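Local coordinates for protein apolipophorin III (Locusta migratoria, PDB 1AEP) that helps load diacylglycerol into the haemolymph lipoprotein lipophorin by covering its expanding hydrophobic surface, and so supports lipid transport during insect flight, at residues A[60-63]-A[64-68]; A[40-43]-A[44-48]; A[120-123]-A[124-128]. One frame throughout, in Å; residues are numbered along the deposited sequence.

Contact 1: A[60-63]-A[64-68]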
ATOM      1  N   LYS A  60       5.153   7.645 -11.463  1.00 12.76           N
ATOM      2  CA  LYS A  60       4.612   8.288 -12.625  1.00 20.67           C
ATOM      3  C   LYS A  60       5.773   8.996 -13.357  1.00 21.52           C
ATOM      4  O   LYS A  60       5.864   9.027 -14.576  1.00 52.56           O
ATOM      5  CB  LYS A  60       3.559   9.304 -12.189  1.00 12.99           C
ATOM      6  CG  LYS A  60       2.129   8.858 -12.437  1.00 18.91           C
ATOM      7  CD  LYS A  60       1.129   9.460 -11.460  1.00 49.59           C
ATOM      8  CE  LYS A  60      -0.291   9.327 -11.970  1.00 48.89           C
ATOM      9  NZ  LYS A  60      -1.304   9.810 -11.034  1.00 93.59           N
ATOM     10  N   GLN A  61       6.654   9.564 -12.542  1.00 32.86           N
ATOM     11  CA  GLN A  61       7.815  10.317 -13.003  1.00  5.85           C
ATOM     12  C   GLN A  61       8.803   9.471 -13.749  1.00 22.20           C
ATOM     13  O   GLN A  61       9.403   9.850 -14.758  1.00 43.77           O
ATOM     14  CB  GLN A  61       8.532  10.810 -11.751  1.00 18.78           C
ATOM     15  CG  GLN A  61       9.501  11.938 -12.088  1.00 44.35           C
ATOM     16  CD  GLN A  61      10.753  11.837 -11.273  1.00100.00           C
ATOM     17  OE1 GLN A  61      11.827  12.063 -11.818  1.00 32.19           O
ATOM     18  NE2 GLN A  61      10.588  11.482  -9.989  1.00 64.65           N
ATOM     19  N   GLU A  62       8.958   8.296 -13.216  1.00 30.34           N
ATOM     20  CA  GLU A  62       9.842   7.357 -13.820  1.00 34.13           C
ATOM     21  C   GLU A  62       9.345   6.983 -15.207  1.00 26.39           C
ATOM     22  O   GLU A  62      10.094   6.959 -16.183  1.00 30.88           O
ATOM     23  CB  GLU A  62       9.848   6.134 -12.917  1.00 33.10           C
ATOM     24  CG  GLU A  62      10.943   5.127 -13.290  1.00 31.10           C
ATOM     25  CD  GLU A  62      12.308   5.710 -13.154  1.00100.00           C
ATOM     26  OE1 GLU A  62      12.558   6.701 -12.468  1.00 72.09           O
ATOM     27  OE2 GLU A  62      13.189   5.041 -13.858  1.00 30.19           O
ATOM     28  N   ALA A  63       8.052   6.696 -15.274  1.00 27.23           N
ATOM     29  CA  ALA A  63       7.440   6.280 -16.511  1.00 28.77           C
ATOM     30  C   ALA A  63       7.737   7.266 -17.619  1.00 17.69           C
ATOM     31  O   ALA A  63       7.855   6.904 -18.781  1.00 35.41           O
ATOM     32  CB  ALA A  63       5.937   6.145 -16.283  1.00 13.60           C
ATOM     33  N   GLU A  64       7.837   8.514 -17.225  1.00 26.60           N
ATOM     34  CA  GLU A  64       8.081   9.577 -18.153  1.00  4.65           C
ATOM     35  C   GLU A  64       9.408   9.434 -18.833  1.00 32.89           C
ATOM     36  O   GLU A  64       9.646  10.066 -19.856  1.00 28.00           O
ATOM     37  CB  GLU A  64       8.184  10.922 -17.411  1.00 25.99           C
ATOM     38  CG  GLU A  64       6.909  11.729 -17.392  1.00 16.78           C
ATOM     39  CD  GLU A  64       6.005  11.540 -18.579  1.00 27.49           C
ATOM     40  OE1 GLU A  64       6.624  11.651 -19.723  1.00 51.37           O
ATOM     41  OE2 GLU A  64       4.788  11.406 -18.490  1.00 63.60           O
ATOM     42  N   LYS A  65      10.287   8.653 -18.232  1.00 21.00           N
ATOM     43  CA  LYS A  65      11.620   8.504 -18.803  1.00 22.60           C
ATOM     44  C   LYS A  65      11.804   7.339 -19.742  1.00 15.52           C
ATOM     45  O   LYS A  65      12.807   7.266 -20.441  1.00 31.46           O
ATOM     46  CB  LYS A  65      12.651   8.238 -17.775  1.00 12.89           C
ATOM     47  CG  LYS A  65      12.361   8.917 -16.480  1.00 21.10           C
ATOM     48  CD  LYS A  65      13.569   8.831 -15.590  1.00 11.81           C
ATOM     49  CE  LYS A  65      13.536   9.790 -14.409  1.00100.00           C
ATOM     50  NZ  LYS A  65      14.462   9.376 -13.331  1.00100.00           N
ATOM     51  N   HIS A  66      10.846   6.424 -19.749  1.00 17.94           N
ATOM     52  CA  HIS A  66      10.963   5.266 -20.594  1.00 21.55           C
ATOM     53  C   HIS A  66      10.016   5.302 -21.776  1.00 46.05           C
ATOM     54  O   HIS A  66       9.160   6.178 -21.837  1.00 26.76           O
ATOM     55  CB  HIS A  66      10.962   3.982 -19.786  1.00 30.04           C
ATOM     56  CG  HIS A  66      11.962   4.170 -18.720  1.00 14.38           C
ATOM     57  ND1 HIS A  66      13.312   3.981 -18.950  1.00 41.40           N
ATOM     58  CD2 HIS A  66      11.782   4.587 -17.466  1.00 25.28           C
ATOM     59  CE1 HIS A  66      13.917   4.240 -17.813  1.00 19.48           C
ATOM     60  NE2 HIS A  66      13.025   4.610 -16.898  1.00 45.26           N
ATOM     61  N   GLN A  67      10.207   4.383 -22.713  1.00 42.25           N
ATOM     62  CA  GLN A  67       9.393   4.328 -23.905  1.00 27.71           C
ATOM     63  C   GLN A  67       8.666   3.026 -23.988  1.00 48.60           C
ATOM     64  O   GLN A  67       8.991   2.059 -23.300  1.00 20.39           O
ATOM     65  CB  GLN A  67      10.284   4.264 -25.157  1.00 46.99           C
ATOM     66  CG  GLN A  67      10.368   5.577 -25.963  1.00 40.51           C
ATOM     67  CD  GLN A  67      11.205   6.564 -25.201  1.00100.00           C
ATOM     68  OE1 GLN A  67      10.929   7.752 -25.075  1.00100.00           O
ATOM     69  NE2 GLN A  67      12.356   6.020 -24.691  1.00 47.02           N
ATOM     70  N   GLY A  68       7.693   2.984 -24.865  1.00 12.61           N
ATOM     71  CA  GLY A  68       7.010   1.718 -25.034  1.00 42.12           C
ATOM     72  C   GLY A  68       5.864   1.503 -24.083  1.00 12.70           C
ATOM     73  O   GLY A  68       5.267   2.438 -23.578  1.00 71.30           O
TER
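The backbone leaves helix 36-63 through a type I beta turn from Ala-63 to His-66, closed by a hydrogen bond from His-66 N to Ala-63 O (3.2 Å), while one residue earlier Lys-65 N reaches Glu-62 O at 2.7 Å. Glu-64 N makes weak, long bonds to the carbonyls of Lys-60 and Gln-61, so the i-to-i+4 pattern fades here into i-to-i+3 bonds.

Glu-62 carries the side-chain contact. Its CG stands anti to the backbone N (chi1 -170°), and a bend at chi2 brings the carboxylate round to the residues beyond the helix end. OE2 accepts from His-66 NE2 at 3.1 Å, a His-carboxylate hydrogen bond across the C-terminal end of helix 36-63; the oxygen lies close to the imidazole plane, at the ring edge, but the nitrogen meets it from above the carboxylate plane, the two planes being 40° apart. The other oxygen, OE1, meets the Lys-65 ammonium in a weak salt bridge of 3.4 Å to NZ. The extended Lys-65 chain passes Gln-61 with its CE 3.8 Å from Gln-61 OE1, and its CB rests over one face of the imidazole, toward the rim. Glu-62 also touches Leu-74, and Ala-63 Asn-75, of helix 69-83.

Each carboxylate oxygen thus has its own nitrogen partner; together the two bonds probably limit its rotation, and the negative charge would tend to favour a protonated His-66.

Contact 2: A[40-43]-A[44-48]; sequences LLTE and QANAF
Glu-43 O is gripped by two amides of the following turn: Ala-47 N at 2.9 Å, in a regular i-to-i+4 bond, and Asn-46 N, whose bond to it is weak and strongly bent. The setting is a continuous alpha helix, part of helix 36-63 in the apolipophorin III helix bundle. Asn-46 N also donates to Thr-42 O at 3.0 Å, and is therefore shared between two acceptors. The preceding bonds are straighter: Ala-45 N to Leu-41 O is 2.7 Å long, with an N-H...O angle of 174°.

Among the side chains, Gln-44 bridges several neighbours. Its CG lies anti to its own carbonyl carbon (chi1 -68°), over the preceding turn, 3.3 Å from Leu-40 O and 4.3 Å from Leu-40 CD1, and the chain then bends at chi2. This turns the amide back beside Glu-43, where NE2 passes 3.9 Å from Glu-43 CG and the amide and carboxylate planes stand 80° apart, without a hydrogen bond. The other end of the amide, OE1, has a weak hydrogen bond with Ser-151 OG in helix 131-154, and the side chain also touches Leu-148 of that helix. With an alanine in its place, Ser-151 would probably lose that partner and a gap would be likely to open beside Leu-40 and Leu-148. Leu-41 packs on Leu-98 and Ala-45 on Leu-101 of helix 94-121, on the inward side of helix 36-63.

One turn apart, Thr-42 and Asn-46 run side by side in the same direction. The threonine hydroxyl bonds back to Leu-38 O, leaving its methyl, CG2, to lie 3.8 Å from Asn-46 ND2.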
ATOM      1  N   LEU A  40      -8.075   7.171  15.763  1.00 22.89           N
ATOM      2  CA  LEU A  40      -6.809   6.506  15.569  1.00 13.28           C
ATOM      3  C   LEU A  40      -6.719   5.998  14.121  1.00 23.50           C
ATOM      4  O   LEU A  40      -5.835   6.340  13.327  1.00 36.53           O
ATOM      5  CB  LEU A  40      -6.670   5.359  16.614  1.00 85.29           C
ATOM      6  CG  LEU A  40      -5.789   4.197  16.147  1.00 49.47           C
ATOM      7  CD1 LEU A  40      -4.355   4.405  16.575  1.00 41.20           C
ATOM      8  CD2 LEU A  40      -6.225   2.854  16.658  1.00 38.38           C
ATOM      9  N   LEU A  41      -7.685   5.183  13.758  1.00 13.32           N
ATOM     10  CA  LEU A  41      -7.784   4.631  12.441  1.00 27.50           C
ATOM     11  C   LEU A  41      -7.730   5.686  11.329  1.00 42.55           C
ATOM     12  O   LEU A  41      -6.966   5.573  10.363  1.00 41.40           O
ATOM     13  CB  LEU A  41      -9.167   3.904  12.452  1.00 12.81           C
ATOM     14  CG  LEU A  41      -9.012   2.410  12.322  1.00 27.68           C
ATOM     15  CD1 LEU A  41      -7.788   2.057  13.120  1.00 37.41           C
ATOM     16  CD2 LEU A  41     -10.225   1.682  12.819  1.00 29.28           C
ATOM     17  N   THR A  42      -8.586   6.683  11.460  1.00 15.80           N
ATOM     18  CA  THR A  42      -8.652   7.676  10.431  1.00 29.14           C
ATOM     19  C   THR A  42      -7.315   8.267  10.166  1.00 25.44           C
ATOM     20  O   THR A  42      -6.922   8.494   9.027  1.00 38.62           O
ATOM     21  CB  THR A  42      -9.628   8.724  10.756  1.00  1.00           C
ATOM     22  OG1 THR A  42     -10.884   8.096  10.733  1.00 34.24           O
ATOM     23  CG2 THR A  42      -9.569   9.649   9.548  1.00 27.64           C
ATOM     24  N   GLU A  43      -6.630   8.467  11.268  1.00  9.16           N
ATOM     25  CA  GLU A  43      -5.303   9.023  11.238  1.00  1.51           C
ATOM     26  C   GLU A  43      -4.354   8.134  10.488  1.00 18.42           C
ATOM     27  O   GLU A  43      -3.698   8.535   9.530  1.00 40.16           O
ATOM     28  CB  GLU A  43      -4.828   9.145  12.683  1.00 17.23           C
ATOM     29  CG  GLU A  43      -3.504   9.891  12.800  1.00100.00           C
ATOM     30  CD  GLU A  43      -3.240  10.355  14.203  1.00100.00           C
ATOM     31  OE1 GLU A  43      -2.660   9.692  15.035  1.00100.00           O
ATOM     32  OE2 GLU A  43      -3.725  11.576  14.450  1.00100.00           O
ATOM     33  N   GLN A  44      -4.286   6.906  10.946  1.00 32.94           N
ATOM     34  CA  GLN A  44      -3.427   5.934  10.326  1.00 18.15           C
ATOM     35  C   GLN A  44      -3.716   5.780   8.844  1.00 23.98           C
ATOM     36  O   GLN A  44      -2.811   5.743   8.005  1.00 19.27           O
ATOM     37  CB  GLN A  44      -3.646   4.635  11.098  1.00 20.79           C
ATOM     38  CG  GLN A  44      -3.070   4.831  12.493  1.00 16.64           C
ATOM     39  CD  GLN A  44      -1.690   5.442  12.367  1.00 15.94           C
ATOM     40  OE1 GLN A  44      -0.805   4.887  11.700  1.00 51.35           O
ATOM     41  NE2 GLN A  44      -1.500   6.605  12.984  1.00 75.28           N
ATOM     42  N   ALA A  45      -4.990   5.675   8.536  1.00  7.56           N
ATOM     43  CA  ALA A  45      -5.363   5.550   7.161  1.00 12.40           C
ATOM     44  C   ALA A  45      -4.821   6.724   6.365  1.00  7.54           C
ATOM     45  O   ALA A  45      -4.352   6.596   5.240  1.00 34.31           O
ATOM     46  CB  ALA A  45      -6.858   5.551   7.146  1.00  5.96           C
ATOM     47  N   ASN A  46      -4.872   7.891   6.971  1.00 23.73           N
ATOM     48  CA  ASN A  46      -4.402   9.038   6.268  1.00  3.89           C
ATOM     49  C   ASN A  46      -2.914   9.040   6.088  1.00 12.77           C
ATOM     50  O   ASN A  46      -2.399   9.495   5.081  1.00 20.75           O
ATOM     51  CB  ASN A  46      -4.934  10.330   6.848  1.00 25.64           C
ATOM     52  CG  ASN A  46      -6.279  10.746   6.283  1.00 24.38           C
ATOM     53  OD1 ASN A  46      -6.550  10.621   5.055  1.00 54.04           O
ATOM     54  ND2 ASN A  46      -7.131  11.259   7.160  1.00 25.16           N
ATOM     55  N   ALA A  47      -2.218   8.523   7.085  1.00  7.96           N
ATOM     56  CA  ALA A  47      -0.772   8.472   6.993  1.00 10.07           C
ATOM     57  C   ALA A  47      -0.322   7.559   5.852  1.00  7.25           C
ATOM     58  O   ALA A  47       0.599   7.869   5.097  1.00 29.57           O
ATOM     59  CB  ALA A  47      -0.287   7.973   8.323  1.00  7.62           C
ATOM     60  N   PHE A  48      -1.008   6.433   5.734  1.00  5.40           N
ATOM     61  CA  PHE A  48      -0.744   5.454   4.723  1.00 27.96           C
ATOM     62  C   PHE A  48      -1.009   6.004   3.368  1.00 12.89           C
ATOM     63  O   PHE A  48      -0.172   6.007   2.449  1.00 19.59           O
ATOM     64  CB  PHE A  48      -1.803   4.378   4.987  1.00 18.27           C
ATOM     65  CG  PHE A  48      -1.530   3.125   4.237  1.00 17.89           C
ATOM     66  CD1 PHE A  48      -0.439   2.321   4.553  1.00 22.20           C
ATOM     67  CD2 PHE A  48      -2.336   2.757   3.165  1.00 42.94           C
ATOM     68  CE1 PHE A  48      -0.148   1.166   3.832  1.00 30.61           C
ATOM     69  CE2 PHE A  48      -2.046   1.621   2.416  1.00 36.49           C
ATOM     70  CZ  PHE A  48      -0.942   0.832   2.738  1.00 18.08           C
TER

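Contact 3: A[120-123]-A[124-128]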
ATOM      1  N   GLN A 120       8.173 -10.416 -14.159  1.00 20.85           N
ATOM      2  CA  GLN A 120       8.776 -11.735 -14.129  1.00 30.20           C
ATOM      3  C   GLN A 120       8.537 -12.515 -15.408  1.00 20.45           C
ATOM      4  O   GLN A 120       9.406 -13.231 -15.886  1.00 41.98           O
ATOM      5  CB  GLN A 120       8.470 -12.459 -12.844  1.00  9.62           C
ATOM      6  CG  GLN A 120       9.686 -12.194 -11.907  1.00 41.24           C
ATOM      7  CD  GLN A 120       9.765 -13.317 -10.930  1.00 11.26           C
ATOM      8  OE1 GLN A 120      10.824 -13.594 -10.359  1.00100.00           O
ATOM      9  NE2 GLN A 120       8.607 -13.951 -10.746  1.00 41.27           N
ATOM     10  N   ALA A 121       7.358 -12.316 -15.964  1.00 34.99           N
ATOM     11  CA  ALA A 121       6.930 -12.960 -17.182  1.00 13.46           C
ATOM     12  C   ALA A 121       7.517 -12.391 -18.461  1.00 19.72           C
ATOM     13  O   ALA A 121       7.324 -12.965 -19.538  1.00 93.98           O
ATOM     14  CB  ALA A 121       5.427 -12.903 -17.246  1.00 66.21           C
ATOM     15  N   SER A 122       8.227 -11.260 -18.345  1.00 64.86           N
ATOM     16  CA  SER A 122       8.872 -10.600 -19.480  1.00 19.30           C
ATOM     17  C   SER A 122      10.260 -11.200 -19.733  1.00100.00           C
ATOM     18  O   SER A 122      11.232 -10.850 -19.068  1.00 29.51           O
ATOM     19  CB  SER A 122       8.931  -9.093 -19.312  1.00 26.64           C
ATOM     20  OG  SER A 122       9.853  -8.550 -20.251  1.00 42.57           O
ATOM     21  N   ALA A 123      10.336 -12.132 -20.689  1.00 28.68           N
ATOM     22  CA  ALA A 123      11.569 -12.850 -21.036  1.00100.00           C
ATOM     23  C   ALA A 123      12.615 -11.989 -21.739  1.00 17.77           C
ATOM     24  O   ALA A 123      13.825 -12.273 -21.728  1.00100.00           O
ATOM     25  CB  ALA A 123      11.201 -14.040 -21.876  1.00 40.88           C
ATOM     26  N   GLN A 124      12.098 -10.943 -22.361  1.00 54.42           N
ATOM     27  CA  GLN A 124      12.852  -9.954 -23.082  1.00 68.54           C
ATOM     28  C   GLN A 124      13.463  -8.985 -22.068  1.00 29.09           C
ATOM     29  O   GLN A 124      14.220  -8.078 -22.420  1.00100.00           O
ATOM     30  CB  GLN A 124      11.782  -9.298 -24.052  1.00 97.35           C
ATOM     31  CG  GLN A 124      10.328  -9.124 -23.408  1.00 62.47           C
ATOM     32  CD  GLN A 124       9.068 -10.011 -23.740  1.00 67.02           C
ATOM     33  OE1 GLN A 124       9.074 -11.251 -23.926  1.00 55.35           O
ATOM     34  NE2 GLN A 124       7.907  -9.344 -23.710  1.00 53.49           N
ATOM     35  N   GLU A 125      13.106  -9.200 -20.785  1.00100.00           N
ATOM     36  CA  GLU A 125      13.550  -8.406 -19.628  1.00 11.37           C
ATOM     37  C   GLU A 125      13.182  -6.922 -19.749  1.00 36.80           C
ATOM     38  O   GLU A 125      13.895  -6.005 -19.365  1.00 22.64           O
ATOM     39  CB  GLU A 125      15.013  -8.693 -19.239  1.00100.00           C
ATOM     40  CG  GLU A 125      15.170  -9.885 -18.260  1.00 46.70           C
ATOM     41  CD  GLU A 125      16.583 -10.356 -18.122  1.00100.00           C
ATOM     42  OE1 GLU A 125      17.158 -11.000 -19.007  1.00 69.59           O
ATOM     43  OE2 GLU A 125      17.154 -10.020 -16.983  1.00100.00           O
ATOM     44  N   ALA A 126      12.002  -6.722 -20.329  1.00 22.29           N
ATOM     45  CA  ALA A 126      11.491  -5.401 -20.600  1.00 44.55           C
ATOM     46  C   ALA A 126      11.395  -4.459 -19.416  1.00 36.49           C
ATOM     47  O   ALA A 126      11.464  -3.234 -19.575  1.00 33.20           O
ATOM     48  CB  ALA A 126      10.109  -5.551 -21.180  1.00 17.15           C
ATOM     49  N   TRP A 127      11.168  -5.027 -18.253  1.00 19.34           N
ATOM     50  CA  TRP A 127      10.995  -4.232 -17.063  1.00 22.19           C
ATOM     51  C   TRP A 127      12.282  -3.873 -16.381  1.00 24.79           C
ATOM     52  O   TRP A 127      12.305  -3.096 -15.438  1.00 32.42           O
ATOM     53  CB  TRP A 127      10.112  -5.005 -16.083  1.00 19.84           C
ATOM     54  CG  TRP A 127       8.716  -5.050 -16.573  1.00 41.44           C
ATOM     55  CD1 TRP A 127       8.186  -5.901 -17.493  1.00 33.22           C
ATOM     56  CD2 TRP A 127       7.699  -4.147 -16.163  1.00 12.50           C
ATOM     57  NE1 TRP A 127       6.883  -5.566 -17.720  1.00 21.47           N
ATOM     58  CE2 TRP A 127       6.572  -4.469 -16.923  1.00 20.34           C
ATOM     59  CE3 TRP A 127       7.683  -3.051 -15.272  1.00 41.77           C
ATOM     60  CZ2 TRP A 127       5.403  -3.724 -16.775  1.00 21.51           C
ATOM     61  CZ3 TRP A 127       6.531  -2.334 -15.125  1.00 25.82           C
ATOM     62  CH2 TRP A 127       5.403  -2.675 -15.882  1.00  6.27           C
ATOM     63  N   ALA A 128      13.344  -4.500 -16.814  1.00 19.08           N
ATOM     64  CA  ALA A 128      14.633  -4.256 -16.213  1.00  4.07           C
ATOM     65  C   ALA A 128      14.967  -2.787 -16.004  1.00 28.18           C
ATOM     66  O   ALA A 128      15.571  -2.371 -15.014  1.00 24.45           O
ATOM     67  CB  ALA A 128      15.667  -4.805 -17.147  1.00 11.71           C
TER
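Ser-122 holds its OG anti to the backbone N (chi1 165°), which swings the hydroxyl across the turn to Ala-126, while Trp-127, with CG anti to its carbonyl carbon (chi1 -71°), brings the pyrrole edge of its indole up to the serine. OG accepts a hydrogen bond from Ala-126 N at 2.8 Å and lies alongside Ala-126 CB. Ser-122 CB meets Trp-127 CD1 at 3.7 Å, in the plane of the ring and at its edge, so this is contact with the rim and not stacking. A type I beta turn from Ser-122 to Glu-125 is closed by Glu-125 N donating to Ser-122 O at 3.0 Å. The serine therefore holds the chain with both its carbonyl and its hydroxyl. In Gln-124, chi1 (38°) sets CG beside Ser-122 OG, and the bend at chi2 directs only the amide beyond it. A second type I turn, from Glu-125 to Ala-128, follows directly.

Together the turns carry the chain from the end of helix 94-121 toward helix 131-154, and Ala-126 and Trp-127 pack on Val-70 of helix 69-83, with Trp-127 also touching Gln-73.

How the contacts relate
Along the chain the order is contact 2, contact 1, contact 3. Contacts 2 and 1 both belong to helix 36-63: 40-48 lies near its beginning, while 60-68 spans its end and the loop leading to helix 69-83. Their centres are 31 Å apart, on opposite sides of the chain's centre. Contact 3 follows helix 94-121 on the same side as contact 1, with centres 16 Å apart and nearest atoms about 7 Å apart, but 36 Å from contact 2 between centres. Contact 2 thus lies partly buried within a helix of the bundle, whereas contacts 1 and 3 form helix connections toward the other end, where the bundle could perhaps hinge if it opens on lipid.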